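Local coordinates for protein nodulation fucosyltransferase NodZ (Bradyrhizobium sp., PDB 3SIW) that is a fucosyltransferase of the GT-B clan, with two Rossmann-like domains facing each other across a cleft, and here holds GDP, at residues I172-R177 against V219-D224; D270-A275 against T290-L295. All blocks are in the same frame, centred on the assembly; numbering follows the deposited sequence.

Interaction 1 (I172-R177 against V219-D224); sequences IGVHVR and VFLCTD. With GDP (guanosine-5'-diphosphate), chain B.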
ATOM      1  N   ILE A 172      10.790 -16.093   7.084  1.00 22.96           N
ATOM      2  CA  ILE A 172      11.378 -15.326   6.049  1.00 22.95           C
ATOM      3  C   ILE A 172      10.286 -15.108   5.016  1.00 22.76           C
ATOM      4  O   ILE A 172       9.851 -16.038   4.396  1.00 22.51           O
ATOM      5  CB  ILE A 172      12.593 -16.065   5.402  1.00 24.24           C
ATOM      6  CG1 ILE A 172      13.700 -16.310   6.437  1.00 25.22           C
ATOM      7  CG2 ILE A 172      13.169 -15.196   4.253  1.00 22.89           C
ATOM      8  CD1 ILE A 172      14.766 -17.315   5.981  1.00 26.42           C
ATOM      9  N   GLY A 173       9.869 -13.858   4.826  1.00 22.82           N
ATOM     10  CA  GLY A 173       8.865 -13.513   3.820  1.00 22.27           C
ATOM     11  C   GLY A 173       9.511 -13.137   2.512  1.00 22.64           C
ATOM     12  O   GLY A 173      10.554 -12.418   2.469  1.00 23.68           O
ATOM     13  N   VAL A 174       8.942 -13.637   1.445  1.00 22.14           N
ATOM     14  CA  VAL A 174       9.500 -13.373   0.123  1.00 23.88           C
ATOM     15  C   VAL A 174       8.377 -12.856  -0.738  1.00 23.79           C
ATOM     16  O   VAL A 174       7.387 -13.527  -0.929  1.00 23.45           O
ATOM     17  CB  VAL A 174      10.138 -14.649  -0.538  1.00 25.53           C
ATOM     18  CG1 VAL A 174      10.884 -14.271  -1.792  1.00 25.96           C
ATOM     19  CG2 VAL A 174      11.076 -15.352   0.437  1.00 24.05           C
ATOM     20  N   HIS A 175       8.562 -11.665  -1.257  1.00 22.13           N
ATOM     21  CA  HIS A 175       7.665 -11.098  -2.190  1.00 23.42           C
ATOM     22  C   HIS A 175       8.309 -11.141  -3.559  1.00 25.30           C
ATOM     23  O   HIS A 175       9.379 -10.573  -3.801  1.00 25.55           O
ATOM     24  CB  HIS A 175       7.291  -9.638  -1.831  1.00 22.69           C
ATOM     25  CG  HIS A 175       6.322  -9.023  -2.785  1.00 21.80           C
ATOM     26  ND1 HIS A 175       6.542  -7.810  -3.394  1.00 22.27           N
ATOM     27  CD2 HIS A 175       5.132  -9.478  -3.263  1.00 23.07           C
ATOM     28  CE1 HIS A 175       5.518  -7.527  -4.180  1.00 25.73           C
ATOM     29  NE2 HIS A 175       4.647  -8.523  -4.114  1.00 27.96           N
ATOM     30  N   VAL A 176       7.629 -11.815  -4.466  1.00 26.45           N
ATOM     31  CA  VAL A 176       8.044 -11.876  -5.844  1.00 26.68           C
ATOM     32  C   VAL A 176       6.945 -11.364  -6.738  1.00 29.44           C
ATOM     33  O   VAL A 176       5.905 -12.024  -6.983  1.00 28.03           O
ATOM     34  CB  VAL A 176       8.403 -13.309  -6.265  1.00 27.87           C
ATOM     35  CG1 VAL A 176       8.855 -13.320  -7.758  1.00 28.23           C
ATOM     36  CG2 VAL A 176       9.454 -13.884  -5.307  1.00 24.24           C
ATOM     37  N   ARG A 177       7.165 -10.156  -7.223  1.00 32.68           N
ATOM     38  CA  ARG A 177       6.193  -9.477  -8.048  1.00 37.07           C
ATOM     39  C   ARG A 177       6.603  -9.729  -9.476  1.00 41.09           C
ATOM     40  O   ARG A 177       7.735  -9.416  -9.864  1.00 42.37           O
ATOM     41  CB  ARG A 177       6.226  -7.988  -7.721  1.00 37.93           C
ATOM     42  CG  ARG A 177       5.312  -7.137  -8.538  1.00 44.33           C
ATOM     43  CD  ARG A 177       4.001  -6.836  -7.823  1.00 46.07           C
ATOM     44  NE  ARG A 177       2.920  -6.932  -8.809  1.00 58.75           N
ATOM     45  CZ  ARG A 177       2.380  -5.933  -9.489  1.00 61.19           C
ATOM     46  NH1 ARG A 177       2.748  -4.663  -9.300  1.00 65.00           N
ATOM     47  NH2 ARG A 177       1.424  -6.216 -10.353  1.00 65.70           N
ATOM     48  N   VAL A 219       9.704 -20.399   5.249  1.00 24.76           N
ATOM     49  CA  VAL A 219       9.648 -19.415   4.192  1.00 23.44           C
ATOM     50  C   VAL A 219       8.200 -19.147   3.768  1.00 23.41           C
ATOM     51  O   VAL A 219       7.503 -20.038   3.290  1.00 23.48           O
ATOM     52  CB  VAL A 219      10.549 -19.836   2.970  1.00 25.54           C
ATOM     53  CG1 VAL A 219      10.418 -18.855   1.828  1.00 22.06           C
ATOM     54  CG2 VAL A 219      12.024 -19.989   3.423  1.00 24.00           C
ATOM     55  N   PHE A 220       7.776 -17.893   3.892  1.00 22.25           N
ATOM     56  CA  PHE A 220       6.449 -17.444   3.436  1.00 21.37           C
ATOM     57  C   PHE A 220       6.588 -16.761   2.066  1.00 23.49           C
ATOM     58  O   PHE A 220       7.245 -15.727   1.962  1.00 23.65           O
ATOM     59  CB  PHE A 220       5.897 -16.478   4.479  1.00 21.69           C
ATOM     60  CG  PHE A 220       4.616 -15.826   4.099  1.00 19.62           C
ATOM     61  CD1 PHE A 220       3.578 -16.560   3.643  1.00 20.33           C
ATOM     62  CD2 PHE A 220       4.465 -14.493   4.198  1.00 20.28           C
ATOM     63  CE1 PHE A 220       2.371 -15.990   3.308  1.00 27.17           C
ATOM     64  CE2 PHE A 220       3.260 -13.911   3.865  1.00 24.39           C
ATOM     65  CZ  PHE A 220       2.227 -14.659   3.396  1.00 24.41           C
ATOM     66  N   LEU A 221       6.018 -17.350   1.019  1.00 21.82           N
ATOM     67  CA  LEU A 221       6.053 -16.778  -0.296  1.00 24.22           C
ATOM     68  C   LEU A 221       4.753 -16.071  -0.676  1.00 24.67           C
ATOM     69  O   LEU A 221       3.646 -16.652  -0.575  1.00 25.30           O
ATOM     70  CB  LEU A 221       6.286 -17.891  -1.292  1.00 25.97           C
ATOM     71  CG  LEU A 221       6.463 -17.540  -2.749  1.00 28.82           C
ATOM     72  CD1 LEU A 221       7.644 -16.580  -2.903  1.00 25.14           C
ATOM     73  CD2 LEU A 221       6.729 -18.845  -3.514  1.00 32.50           C
ATOM     74  N   CYS A 222       4.899 -14.827  -1.120  1.00 24.85           N
ATOM     75  CA  CYS A 222       3.809 -14.021  -1.657  1.00 25.60           C
ATOM     76  C   CYS A 222       4.168 -13.672  -3.086  1.00 26.77           C
ATOM     77  O   CYS A 222       5.119 -12.965  -3.338  1.00 26.52           O
ATOM     78  CB  CYS A 222       3.624 -12.732  -0.861  1.00 24.17           C
ATOM     79  SG  CYS A 222       3.233 -13.067   0.826  1.00 28.36           S
ATOM     80  N   THR A 223       3.407 -14.187  -4.023  1.00 27.87           N
ATOM     81  CA  THR A 223       3.712 -13.949  -5.396  1.00 30.84           C
ATOM     82  C   THR A 223       2.407 -13.918  -6.112  1.00 35.38           C
ATOM     83  O   THR A 223       1.413 -14.501  -5.657  1.00 33.86           O
ATOM     84  CB  THR A 223       4.593 -15.060  -5.989  1.00 31.56           C
ATOM     85  OG1 THR A 223       4.846 -14.790  -7.358  1.00 31.37           O
ATOM     86  CG2 THR A 223       3.955 -16.471  -5.852  1.00 32.86           C
ATOM     87  N   ASP A 224       2.410 -13.278  -7.265  1.00 39.79           N
ATOM     88  CA  ASP A 224       1.211 -13.235  -8.069  1.00 43.96           C
ATOM     89  C   ASP A 224       1.305 -14.246  -9.194  1.00 46.20           C
ATOM     90  O   ASP A 224       0.431 -14.300 -10.044  1.00 49.09           O
ATOM     91  CB  ASP A 224       0.980 -11.786  -8.553  1.00 46.71           C
ATOM     92  CG  ASP A 224       2.319 -11.051  -8.963  1.00 54.29           C
ATOM     93  OD1 ASP A 224       3.338 -11.739  -9.266  1.00 52.74           O
ATOM     94  OD2 ASP A 224       2.323  -9.790  -9.018  1.00 53.08           O
TER
HETATM   95  PB  GDP B 400       3.502  -2.419  -6.610  0.90 38.61           P
HETATM   96  O1B GDP B 400       4.269  -1.002  -6.289  0.90 33.08           O
HETATM   97  O2B GDP B 400       4.298  -3.694  -6.805  0.90 34.92           O
HETATM   98  O3B GDP B 400       2.613  -2.104  -7.925  0.90 40.55           O
HETATM   99  O3A GDP B 400       2.565  -2.651  -5.233  0.90 35.00           O
HETATM  100  PA  GDP B 400       1.033  -2.233  -4.945  0.90 36.10           P
HETATM  101  O1A GDP B 400       0.608  -2.895  -3.655  0.90 32.13           O
HETATM  102  O2A GDP B 400       0.790  -0.789  -5.066  0.90 31.29           O
HETATM  103  O5' GDP B 400       0.317  -2.998  -6.281  0.90 36.53           O
HETATM  104  C5' GDP B 400       0.473  -4.393  -6.426  0.90 37.12           C
HETATM  105  C4' GDP B 400      -0.847  -5.126  -6.421  0.90 38.59           C
HETATM  106  O4' GDP B 400      -0.659  -6.394  -7.176  0.90 34.21           O
HETATM  107  C3' GDP B 400      -0.962  -5.547  -4.978  0.90 31.99           C
HETATM  108  O3' GDP B 400      -1.626  -4.619  -4.128  0.90 35.93           O
HETATM  109  C2' GDP B 400      -1.825  -6.798  -5.137  0.90 34.19           C
HETATM  110  O2' GDP B 400      -3.208  -6.427  -5.442  0.90 35.49           O
HETATM  111  C1' GDP B 400      -1.117  -7.492  -6.341  0.90 33.91           C
HETATM  112  N9  GDP B 400       0.042  -8.215  -5.796  0.90 33.72           N
HETATM  113  C8  GDP B 400       1.363  -7.955  -5.965  0.90 34.13           C
HETATM  114  N7  GDP B 400       2.080  -8.853  -5.267  0.90 32.92           N
HETATM  115  C5  GDP B 400       1.227  -9.653  -4.609  0.90 29.30           C
HETATM  116  C6  GDP B 400       1.366 -10.740  -3.742  0.90 34.99           C
HETATM  117  O6  GDP B 400       2.469 -11.169  -3.385  0.90 35.49           O
HETATM  118  N1  GDP B 400       0.214 -11.355  -3.213  0.90 32.35           N
HETATM  119  C2  GDP B 400      -1.050 -10.896  -3.593  0.90 25.15           C
HETATM  120  N2  GDP B 400      -2.169 -11.489  -3.115  0.90 32.23           N
HETATM  121  N3  GDP B 400      -1.141  -9.875  -4.451  0.90 28.52           N
HETATM  122  C4  GDP B 400      -0.061  -9.240  -4.945  0.90 35.59           C

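Interaction 2 (D270-A275 against T290-L295); sequences DMYLLA and TRYARL. With GDP (guanosine-5'-diphosphate), chain B; PO4 (phosphate ion), chain D.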
ATOM      1  N   ASP A 270      -1.743 -10.973   2.457  1.00 20.29           N
ATOM      2  CA  ASP A 270      -0.314 -11.099   2.133  1.00 20.41           C
ATOM      3  C   ASP A 270       0.510  -9.899   2.636  1.00 18.43           C
ATOM      4  O   ASP A 270       1.516 -10.078   3.269  1.00 19.40           O
ATOM      5  CB  ASP A 270      -0.094 -11.308   0.641  1.00 19.94           C
ATOM      6  CG  ASP A 270      -0.298 -12.753   0.192  1.00 26.53           C
ATOM      7  OD1 ASP A 270      -0.422 -13.647   1.029  1.00 26.23           O
ATOM      8  OD2 ASP A 270      -0.296 -13.025  -1.050  1.00 29.56           O
ATOM      9  N   MET A 271       0.015  -8.679   2.437  1.00 18.62           N
ATOM     10  CA  MET A 271       0.695  -7.448   2.836  0.50 18.94           C
ATOM     11  C   MET A 271       0.927  -7.422   4.355  1.00 19.37           C
ATOM     12  O   MET A 271       2.006  -7.073   4.815  1.00 18.99           O
ATOM     13  CB  MET A 271      -0.105  -6.197   2.361  0.50 19.55           C
ATOM     14  CG  MET A 271       0.724  -5.057   1.702  0.50 26.42           C
ATOM     15  SD  MET A 271      -0.095  -3.477   1.110  0.50 25.66           S
ATOM     16  CE  MET A 271      -1.004  -3.110   2.608  0.50 26.03           C
ATOM     17  N   TYR A 272      -0.131  -7.749   5.100  1.00 20.07           N
ATOM     18  CA  TYR A 272      -0.099  -7.718   6.551  1.00 20.73           C
ATOM     19  C   TYR A 272       0.748  -8.823   7.162  1.00 21.17           C
ATOM     20  O   TYR A 272       1.457  -8.589   8.136  1.00 21.49           O
ATOM     21  CB  TYR A 272      -1.526  -7.693   7.129  1.00 20.42           C
ATOM     22  CG  TYR A 272      -2.120  -6.277   7.129  1.00 19.76           C
ATOM     23  CD1 TYR A 272      -2.434  -5.617   5.949  1.00 23.90           C
ATOM     24  CD2 TYR A 272      -2.361  -5.589   8.332  1.00 22.44           C
ATOM     25  CE1 TYR A 272      -2.987  -4.346   5.943  1.00 26.45           C
ATOM     26  CE2 TYR A 272      -2.917  -4.303   8.332  1.00 23.29           C
ATOM     27  CZ  TYR A 272      -3.242  -3.697   7.159  1.00 24.09           C
ATOM     28  OH  TYR A 272      -3.789  -2.430   7.108  1.00 26.31           O
ATOM     29  N   LEU A 273       0.680 -10.020   6.594  1.00 19.53           N
ATOM     30  CA  LEU A 273       1.506 -11.130   7.046  1.00 19.90           C
ATOM     31  C   LEU A 273       2.976 -10.920   6.763  1.00 20.10           C
ATOM     32  O   LEU A 273       3.810 -11.290   7.567  1.00 20.55           O
ATOM     33  CB  LEU A 273       1.005 -12.456   6.503  1.00 20.75           C
ATOM     34  CG  LEU A 273      -0.279 -13.028   7.145  1.00 21.58           C
ATOM     35  CD1 LEU A 273      -0.752 -14.186   6.317  1.00 18.74           C
ATOM     36  CD2 LEU A 273      -0.121 -13.365   8.629  1.00 20.29           C
ATOM     37  N   LEU A 274       3.300 -10.333   5.624  1.00 20.12           N
ATOM     38  CA  LEU A 274       4.672 -10.013   5.357  1.00 20.84           C
ATOM     39  C   LEU A 274       5.288  -9.127   6.479  1.00 23.01           C
ATOM     40  O   LEU A 274       6.477  -9.287   6.828  1.00 22.94           O
ATOM     41  CB  LEU A 274       4.797  -9.358   4.008  1.00 21.01           C
ATOM     42  CG  LEU A 274       4.763 -10.283   2.788  1.00 20.55           C
ATOM     43  CD1 LEU A 274       4.582  -9.399   1.567  1.00 23.73           C
ATOM     44  CD2 LEU A 274       6.154 -11.072   2.683  1.00 22.97           C
ATOM     45  N   ALA A 275       4.485  -8.202   7.034  1.00 22.57           N
ATOM     46  CA  ALA A 275       4.915  -7.320   8.109  1.00 23.05           C
ATOM     47  C   ALA A 275       5.117  -8.023   9.449  1.00 24.63           C
ATOM     48  O   ALA A 275       5.562  -7.398  10.399  1.00 26.13           O
ATOM     49  CB  ALA A 275       3.917  -6.082   8.239  1.00 23.86           C
ATOM     50  N   THR A 290       5.358  -4.152  -0.362  1.00 21.20           N
ATOM     51  CA  THR A 290       6.149  -4.531   0.806  1.00 20.75           C
ATOM     52  C   THR A 290       6.565  -3.312   1.623  1.00 21.69           C
ATOM     53  O   THR A 290       7.439  -3.398   2.480  1.00 23.38           O
ATOM     54  CB  THR A 290       7.410  -5.321   0.364  1.00 21.85           C
ATOM     55  OG1 THR A 290       8.005  -4.632  -0.723  1.00 20.30           O
ATOM     56  CG2 THR A 290       7.043  -6.798   0.014  1.00 21.63           C
ATOM     57  N   ARG A 291       6.002  -2.137   1.344  1.00 22.24           N
ATOM     58  CA  ARG A 291       6.380  -0.959   2.111  1.00 23.45           C
ATOM     59  C   ARG A 291       6.005  -1.129   3.626  1.00 22.03           C
ATOM     60  O   ARG A 291       6.788  -0.781   4.479  1.00 23.88           O
ATOM     61  CB  ARG A 291       5.742   0.296   1.549  1.00 24.38           C
ATOM     62  CG  ARG A 291       6.045   1.583   2.330  1.00 26.95           C
ATOM     63  CD  ARG A 291       7.524   1.844   2.510  1.00 29.11           C
ATOM     64  NE  ARG A 291       7.753   3.163   3.054  1.00 31.86           N
ATOM     65  CZ  ARG A 291       8.937   3.749   3.180  1.00 34.71           C
ATOM     66  NH1 ARG A 291      10.050   3.135   2.792  1.00 32.65           N
ATOM     67  NH2 ARG A 291       8.995   4.966   3.700  1.00 29.36           N
ATOM     68  N   TYR A 292       4.852  -1.696   3.916  1.00 21.91           N
ATOM     69  CA  TYR A 292       4.420  -1.898   5.289  1.00 21.40           C
ATOM     70  C   TYR A 292       5.453  -2.789   5.999  1.00 22.88           C
ATOM     71  O   TYR A 292       6.024  -2.389   7.003  1.00 22.46           O
ATOM     72  CB  TYR A 292       3.033  -2.489   5.343  1.00 20.00           C
ATOM     73  CG  TYR A 292       2.459  -2.669   6.704  1.00 20.61           C
ATOM     74  CD1 TYR A 292       2.717  -1.743   7.741  1.00 28.79           C
ATOM     75  CD2 TYR A 292       1.607  -3.719   6.969  1.00 22.51           C
ATOM     76  CE1 TYR A 292       2.111  -1.906   9.029  1.00 26.14           C
ATOM     77  CE2 TYR A 292       1.020  -3.893   8.260  1.00 25.64           C
ATOM     78  CZ  TYR A 292       1.258  -2.990   9.242  1.00 26.57           C
ATOM     79  OH  TYR A 292       0.674  -3.197  10.454  1.00 29.04           O
ATOM     80  N   ALA A 293       5.778  -3.926   5.370  1.00 21.77           N
ATOM     81  CA  ALA A 293       6.860  -4.811   5.864  1.00 22.79           C
ATOM     82  C   ALA A 293       8.175  -4.098   6.085  1.00 23.26           C
ATOM     83  O   ALA A 293       8.816  -4.266   7.162  1.00 23.51           O
ATOM     84  CB  ALA A 293       7.039  -6.050   4.973  1.00 21.05           C
ATOM     85  N   ARG A 294       8.586  -3.276   5.123  1.00 23.52           N
ATOM     86  CA  ARG A 294       9.784  -2.489   5.243  1.00 25.22           C
ATOM     87  C   ARG A 294       9.792  -1.567   6.484  1.00 25.96           C
ATOM     88  O   ARG A 294      10.815  -1.350   7.073  1.00 25.77           O
ATOM     89  CB  ARG A 294      10.026  -1.630   3.999  1.00 26.95           C
ATOM     90  CG  ARG A 294      11.110  -0.576   4.107  1.00 30.48           C
ATOM     91  CD  ARG A 294      12.507  -1.161   4.219  1.00 35.63           C
ATOM     92  NE  ARG A 294      13.542  -0.111   4.363  1.00 40.36           N
ATOM     93  CZ  ARG A 294      13.780   0.557   5.503  1.00 45.72           C
ATOM     94  NH1 ARG A 294      13.067   0.323   6.626  1.00 41.74           N
ATOM     95  NH2 ARG A 294      14.730   1.452   5.530  1.00 46.02           N
ATOM     96  N   LEU A 295       8.654  -1.001   6.824  1.00 26.41           N
ATOM     97  CA  LEU A 295       8.556  -0.149   8.012  1.00 29.29           C
ATOM     98  C   LEU A 295       8.666  -0.923   9.334  1.00 29.28           C
ATOM     99  O   LEU A 295       9.085  -0.363  10.356  1.00 30.82           O
ATOM    100  CB  LEU A 295       7.215   0.627   7.981  1.00 29.86           C
ATOM    101  CG  LEU A 295       7.109   1.624   6.820  1.00 30.94           C
ATOM    102  CD1 LEU A 295       5.668   2.110   6.678  1.00 32.30           C
ATOM    103  CD2 LEU A 295       8.115   2.781   6.914  1.00 33.87           C
TER
HETATM  104  PB  GDP B 400       3.502  -2.419  -6.610  0.90 38.61           P
HETATM  105  O1B GDP B 400       4.269  -1.002  -6.289  0.90 33.08           O
HETATM  106  O2B GDP B 400       4.298  -3.694  -6.805  0.90 34.92           O
HETATM  107  O3B GDP B 400       2.613  -2.104  -7.925  0.90 40.55           O
HETATM  108  O3A GDP B 400       2.565  -2.651  -5.233  0.90 35.00           O
HETATM  109  PA  GDP B 400       1.033  -2.233  -4.945  0.90 36.10           P
HETATM  110  O1A GDP B 400       0.608  -2.895  -3.655  0.90 32.13           O
HETATM  111  O2A GDP B 400       0.790  -0.789  -5.066  0.90 31.29           O
HETATM  112  O5' GDP B 400       0.317  -2.998  -6.281  0.90 36.53           O
HETATM  113  C5' GDP B 400       0.473  -4.393  -6.426  0.90 37.12           C
HETATM  114  C4' GDP B 400      -0.847  -5.126  -6.421  0.90 38.59           C
HETATM  115  O4' GDP B 400      -0.659  -6.394  -7.176  0.90 34.21           O
HETATM  116  C3' GDP B 400      -0.962  -5.547  -4.978  0.90 31.99           C
HETATM  117  O3' GDP B 400      -1.626  -4.619  -4.128  0.90 35.93           O
HETATM  118  C2' GDP B 400      -1.825  -6.798  -5.137  0.90 34.19           C
HETATM  119  O2' GDP B 400      -3.208  -6.427  -5.442  0.90 35.49           O
HETATM  120  C1' GDP B 400      -1.117  -7.492  -6.341  0.90 33.91           C
HETATM  121  N9  GDP B 400       0.042  -8.215  -5.796  0.90 33.72           N
HETATM  122  C8  GDP B 400       1.363  -7.955  -5.965  0.90 34.13           C
HETATM  123  N7  GDP B 400       2.080  -8.853  -5.267  0.90 32.92           N
HETATM  124  C5  GDP B 400       1.227  -9.653  -4.609  0.90 29.30           C
HETATM  125  C6  GDP B 400       1.366 -10.740  -3.742  0.90 34.99           C
HETATM  126  O6  GDP B 400       2.469 -11.169  -3.385  0.90 35.49           O
HETATM  127  N1  GDP B 400       0.214 -11.355  -3.213  0.90 32.35           N
HETATM  128  C2  GDP B 400      -1.050 -10.896  -3.593  0.90 25.15           C
HETATM  129  N2  GDP B 400      -2.169 -11.489  -3.115  0.90 32.23           N
HETATM  130  N3  GDP B 400      -1.141  -9.875  -4.451  0.90 28.52           N
HETATM  131  C4  GDP B 400      -0.061  -9.240  -4.945  0.90 35.59           C
HETATM  132  P   PO4 D 502      14.381   0.230   1.166  0.70 44.94           P
HETATM  133  O1  PO4 D 502      14.081  -1.321   1.056  0.70 35.63           O
HETATM  134  O2  PO4 D 502      13.247   1.206   0.865  0.70 45.05           O
HETATM  135  O3  PO4 D 502      14.980   0.621   2.487  0.70 39.39           O
HETATM  136  O4  PO4 D 502      15.534   0.548   0.193  0.70 38.23           O
HETATM  137  O   HOH W   1       4.018  -5.354   3.408  1.00 22.45           O

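Interaction 1 (I172-R177 against V219-D224)
Ile172-Val176 and Val219-Thr223 are neighbouring parallel strands of a Rossmann-like sheet, and their C-terminal ends line the GDP pocket, as in other GT-B proteins. Four backbone hydrogen bonds join them. The last runs from Val176 N to Cys222 O (3.0 Å). One residue further on, a side chain takes over the ladder. Thr223 has OG1 anti to its own backbone N (chi1 179°), and this turns the hydroxyl across to donate to Val176 O (3.0 Å). On the same face, the CD1 branch of Leu221 touches Val174 CB (3.9 Å) and also meets Val176 CG2 (4.0 Å). His175 and Cys222 lie on the other face. The extended His175 presents its ring edge to the base, and NE2 gives a nearly straight bond to GDP N7 (2.8 Å, 170°). The bent Arg177 chain serves two partners. NE bonds Asp224 OD2 (2.9 Å) in the guanidinium plane, although the two flat groups are turned 61° apart. NH1 bonds GDP O2B (3.1 Å). The salt bridge probably helps fix the guanidinium beside the diphosphate. Asp224 OD1 is held in turn by His178 N. Helices 193-209 and 226-235 pack on the Val174 and Leu221 face. Helix 258-274 packs on the opposite face, against Phe220 and Cys222, while strand 279-283 continues the sheet beyond Gly173 and His175.

Interaction 2 (D270-A275 against T290-L295)
Tyr292 and Ala275 bring together two helices of the Rossmann-like, GDP-binding half of this GT-B fold. The C-terminal end of helix 258-274 lies beside the start of helix 291-296, and the short segments run 15° from parallel. Strand 279-283 lies between them in the sequence. The Tyr292 CB points at the first helix, and with CG anti to the backbone N (chi1 -177°) the ring extends over Ala275. CG begins the contact with the Ala275 methyl. CD2 comes closest, 3.5 Å from Ala275 CB. The methyl sits over one face of the ring, offset toward the rim, in a CH-pi contact. CE2 touches the same methyl and also lies 3.8 Å from Tyr272 CD2. There the edge of Tyr292 meets the face of Tyr272 in a T-shaped pair, with planes at 61° and ring centroids 5.1 Å apart. CZ still meets the Ala275 methyl, at a longer distance. Phe145 of helix 138-147 stacks on Tyr292 as well. Further along, the small residues let the backbones close in: Ala275 CA is 3.9 Å from Ala293 CA. Leu274 CD1 rests on Thr290 CG2 (3.9 Å), while Thr290 OG1 turns to Arg282. One turn earlier, Asp270 OD2 accepts from GDP N1 (2.8 Å), so this helix also reads the base. The one polar link between the segments is a water. It donates to Met271 O (3.0 Å) and accepts from Ala293 N (3.0 Å).

How the interactions relate
Both interactions are largely buried and belong to the same Rossmann-like half. Interaction 1 lies within the sheet, and its C-terminal end opens at the pocket. Interaction 2 joins helices packed beside that sheet. Their chemistry differs accordingly: interaction 1 rests on backbone hydrogen bonds and ends in a salt bridge, while interaction 2 is mostly aromatic and methyl packing. The two meet directly. His175 CB packs on Thr290 CG2 (3.4 Å), and Cys222 SG lies 3.7 Å from Leu274 CG. They also share GDP: 172-177 grips the base at N7 and the diphosphate, whereas Asp270 of 270-275 accepts from N1 of the guanine, and only weakly from N2.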